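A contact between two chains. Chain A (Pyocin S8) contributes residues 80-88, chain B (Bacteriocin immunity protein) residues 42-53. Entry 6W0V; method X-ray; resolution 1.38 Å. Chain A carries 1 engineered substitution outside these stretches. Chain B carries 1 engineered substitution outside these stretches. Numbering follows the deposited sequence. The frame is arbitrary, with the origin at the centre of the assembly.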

# COMPACT_ATOMS: atom_id res chain seq x y z
N PRO A 80 -0.60 2.02 1.04
CA PRO A 80 -1.06 0.72 0.59
C PRO A 80 -0.34 0.35 -0.71
O PRO A 80 -0.04 1.17 -1.55
CB PRO A 80 -2.56 0.88 0.37
CG PRO A 80 -2.74 2.36 0.16
CD PRO A 80 -1.65 3.04 0.96
N PHE A 81 -0.07 -0.93 -0.85
CA PHE A 81 0.41 -1.49 -2.12
C PHE A 81 -0.70 -1.38 -3.14
O PHE A 81 -1.87 -1.60 -2.80
CB PHE A 81 0.77 -2.95 -1.92
CG PHE A 81 2.08 -3.14 -1.23
CD1 PHE A 81 2.17 -3.01 0.14
CD2 PHE A 81 3.22 -3.39 -1.96
CE1 PHE A 81 3.39 -3.17 0.77
CE2 PHE A 81 4.44 -3.55 -1.32
CZ PHE A 81 4.52 -3.43 0.04
N THR A 82 -0.31 -1.09 -4.36
CA THR A 82 -1.22 -1.17 -5.51
C THR A 82 -1.25 -2.62 -5.94
O THR A 82 -0.35 -3.39 -5.60
CB THR A 82 -0.77 -0.30 -6.68
OG1 THR A 82 0.38 -0.87 -7.28
CG2 THR A 82 -0.43 1.10 -6.24
N PRO A 83 -2.25 -2.99 -6.75
CA PRO A 83 -2.17 -4.26 -7.44
C PRO A 83 -0.84 -4.28 -8.19
O PRO A 83 -0.35 -3.26 -8.63
CB PRO A 83 -3.38 -4.26 -8.38
CG PRO A 83 -4.33 -3.31 -7.71
CD PRO A 83 -3.46 -2.24 -7.08
N LYS A 84 -0.29 -5.47 -8.33
CA LYS A 84 1.00 -5.67 -9.01
C LYS A 84 0.98 -5.00 -10.38
O LYS A 84 1.99 -4.41 -10.75
CB LYS A 84 1.27 -7.17 -9.14
CG LYS A 84 2.54 -7.47 -9.90
CD LYS A 84 2.87 -8.92 -9.91
CE LYS A 84 4.05 -9.18 -10.81
NZ LYS A 84 4.68 -10.46 -10.44
N ALA A 85 -0.14 -5.09 -11.10
CA ALA A 85 -0.28 -4.61 -12.49
C ALA A 85 -0.02 -3.10 -12.52
O ALA A 85 0.33 -2.58 -13.59
CB ALA A 85 -1.66 -4.92 -13.02
N GLU A 86 -0.18 -2.44 -11.38
CA GLU A 86 -0.11 -0.96 -11.28
C GLU A 86 1.22 -0.56 -10.66
O GLU A 86 1.47 0.64 -10.53
CB GLU A 86 -1.31 -0.47 -10.48
CG GLU A 86 -2.58 -0.44 -11.30
CD GLU A 86 -2.43 0.28 -12.63
OE1 GLU A 86 -2.87 -0.30 -13.63
OE2 GLU A 86 -1.86 1.41 -12.65
N GLN A 87 2.06 -1.52 -10.32
CA GLN A 87 3.40 -1.23 -9.75
C GLN A 87 4.35 -0.93 -10.90
O GLN A 87 4.14 -1.43 -12.02
CB GLN A 87 3.87 -2.40 -8.90
CG GLN A 87 2.82 -2.76 -7.86
CD GLN A 87 3.21 -3.91 -6.97
OE1 GLN A 87 2.50 -4.21 -6.01
NE2 GLN A 87 4.33 -4.54 -7.28
N ALA A 88 5.37 -0.13 -10.61
CA ALA A 88 6.44 0.21 -11.56
C ALA A 88 7.76 -0.11 -10.87
O ALA A 88 8.28 0.77 -10.13
CB ALA A 88 6.34 1.65 -11.97
N GLN B 42 7.57 -16.60 -5.40
CA GLN B 42 7.61 -16.72 -6.87
C GLN B 42 6.21 -16.89 -7.41
O GLN B 42 6.02 -17.56 -8.44
CB GLN B 42 8.48 -17.89 -7.30
CG GLN B 42 9.92 -17.73 -6.88
CD GLN B 42 10.64 -19.00 -7.19
OE1 GLN B 42 10.56 -19.95 -6.43
NE2 GLN B 42 11.28 -19.04 -8.35
N HIS B 43 5.24 -16.31 -6.72
CA HIS B 43 3.85 -16.31 -7.20
C HIS B 43 3.78 -15.28 -8.31
O HIS B 43 4.26 -14.16 -8.13
CB HIS B 43 2.88 -16.01 -6.08
CG HIS B 43 1.51 -16.38 -6.48
ND1 HIS B 43 0.83 -15.72 -7.47
CD2 HIS B 43 0.74 -17.40 -6.09
CE1 HIS B 43 -0.34 -16.30 -7.64
NE2 HIS B 43 -0.42 -17.34 -6.80
N PRO B 44 3.18 -15.60 -9.47
CA PRO B 44 3.08 -14.64 -10.56
C PRO B 44 2.34 -13.36 -10.15
O PRO B 44 2.56 -12.35 -10.76
CB PRO B 44 2.28 -15.36 -11.66
CG PRO B 44 1.70 -16.58 -10.97
CD PRO B 44 2.62 -16.91 -9.81
N ASP B 45 1.50 -13.43 -9.13
CA ASP B 45 0.64 -12.30 -8.70
C ASP B 45 1.41 -11.46 -7.69
O ASP B 45 0.90 -10.40 -7.31
CB ASP B 45 -0.71 -12.80 -8.18
CG ASP B 45 -1.54 -13.41 -9.29
OD1 ASP B 45 -1.26 -13.11 -10.48
OD2 ASP B 45 -2.47 -14.16 -8.97
N GLY B 46 2.61 -11.89 -7.32
CA GLY B 46 3.49 -11.09 -6.45
C GLY B 46 2.73 -10.59 -5.24
O GLY B 46 2.03 -11.36 -4.57
N THR B 47 2.78 -9.31 -4.97
CA THR B 47 2.23 -8.76 -3.72
C THR B 47 0.71 -8.93 -3.69
O THR B 47 0.15 -8.84 -2.60
CB THR B 47 2.61 -7.29 -3.57
OG1 THR B 47 2.22 -6.61 -4.76
CG2 THR B 47 4.10 -7.11 -3.33
N ASP B 48 0.08 -9.15 -4.84
CA ASP B 48 -1.40 -9.27 -4.88
C ASP B 48 -1.82 -10.43 -3.99
O ASP B 48 -2.89 -10.37 -3.42
CB ASP B 48 -1.92 -9.54 -6.29
CG ASP B 48 -1.83 -8.33 -7.18
OD1 ASP B 48 -1.30 -7.30 -6.72
OD2 ASP B 48 -2.29 -8.44 -8.32
N ILE B 49 -0.97 -11.44 -3.90
CA ILE B 49 -1.31 -12.67 -3.15
C ILE B 49 -1.50 -12.30 -1.67
O ILE B 49 -2.27 -12.98 -0.98
CB ILE B 49 -0.22 -13.72 -3.40
CG1 ILE B 49 -0.81 -15.13 -3.47
CG2 ILE B 49 0.92 -13.59 -2.41
CD1 ILE B 49 -1.66 -15.34 -4.71
N ILE B 50 -0.88 -11.22 -1.22
CA ILE B 50 -1.03 -10.70 0.17
C ILE B 50 -2.10 -9.61 0.17
O ILE B 50 -3.00 -9.66 1.00
CB ILE B 50 0.30 -10.14 0.68
CG1 ILE B 50 1.41 -11.20 0.63
CG2 ILE B 50 0.12 -9.56 2.07
CD1 ILE B 50 2.79 -10.62 0.72
N PHE B 51 -1.93 -8.62 -0.70
CA PHE B 51 -2.64 -7.33 -0.57
C PHE B 51 -3.95 -7.30 -1.34
O PHE B 51 -4.78 -6.47 -1.03
CB PHE B 51 -1.72 -6.19 -1.00
CG PHE B 51 -0.63 -5.99 0.00
CD1 PHE B 51 -0.85 -5.21 1.13
CD2 PHE B 51 0.59 -6.63 -0.14
CE1 PHE B 51 0.14 -5.08 2.08
CE2 PHE B 51 1.58 -6.47 0.81
CZ PHE B 51 1.35 -5.70 1.92
N TYR B 52 -4.11 -8.18 -2.32
CA TYR B 52 -5.31 -8.21 -3.18
C TYR B 52 -5.84 -9.62 -3.25
O TYR B 52 -5.97 -10.18 -4.33
CB TYR B 52 -4.99 -7.60 -4.54
CG TYR B 52 -4.74 -6.13 -4.38
CD1 TYR B 52 -5.80 -5.25 -4.39
CD2 TYR B 52 -3.48 -5.66 -4.08
CE1 TYR B 52 -5.61 -3.91 -4.18
CE2 TYR B 52 -3.27 -4.31 -3.86
CZ TYR B 52 -4.34 -3.45 -3.91
OH TYR B 52 -4.14 -2.12 -3.71
N PRO B 53 -6.23 -10.20 -2.10
CA PRO B 53 -6.95 -11.46 -2.13
C PRO B 53 -8.22 -11.21 -2.96
O PRO B 53 -8.81 -10.15 -2.79
CB PRO B 53 -7.24 -11.74 -0.65
CG PRO B 53 -7.23 -10.37 -0.01
CD PRO B 53 -6.14 -9.62 -0.75
O HOH W 1 -0.26 -5.98 -4.71
O HOH W 2 -2.16 -6.90 -10.47

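What anchors the aromatic end of the contact? Phe A81, with chi1 at m, points its CA-to-CB bond toward chain B and lays its ring against that of Phe B51, itself at m. The two form an offset stack, centroids 4.2 Å apart and planes 27° from parallel, with Phe A81 CD1 only 3.3 Å from Phe B51 CZ. Both residues are buried, a setting that suits flat hydrocarbon rings with no polar atoms to satisfy.

How does Tyr B52 serve two purposes? Its m rotamer carries the ring alongside the chain A backbone, so that OH donates a short hydrogen bond, 2.5 Å, to Phe A81 O, which lies near the ring plane. One face of the same ring receives Pro A83, whose CG sits 3.9 Å from the ring centroid in a CH-pi contact. The proline ring packs its CH groups against the aromatic face, while the hydroxyl bonds to Phe A81 O near the ring plane.

Why is Asp B48 so well placed? Its CA-to-CB bond points sideways, but chi1 at m brings the carboxylate closer to chain A. OD1 accepts a hydrogen bond from Lys A84 N at 2.6 Å, meeting a backbone donor at the start of the 3-10 segment. Water 1 also donates to OD1 and, by its other contacts, links Thr A82 O with Thr B47 OG1; water 2 joins Asp B48 OD2 to Ala A85 N.

What does the long side chain of Lys A84 achieve? All four chi angles are t, and this extended chain reaches across the turn of chain B until NZ donates to Pro B44 O at 2.9 Å. Its methylenes pass close to Gly B46, where an ideal CB would lie a tight 3.1 Å from Lys A84 CD; the residue's positive phi also favours glycine.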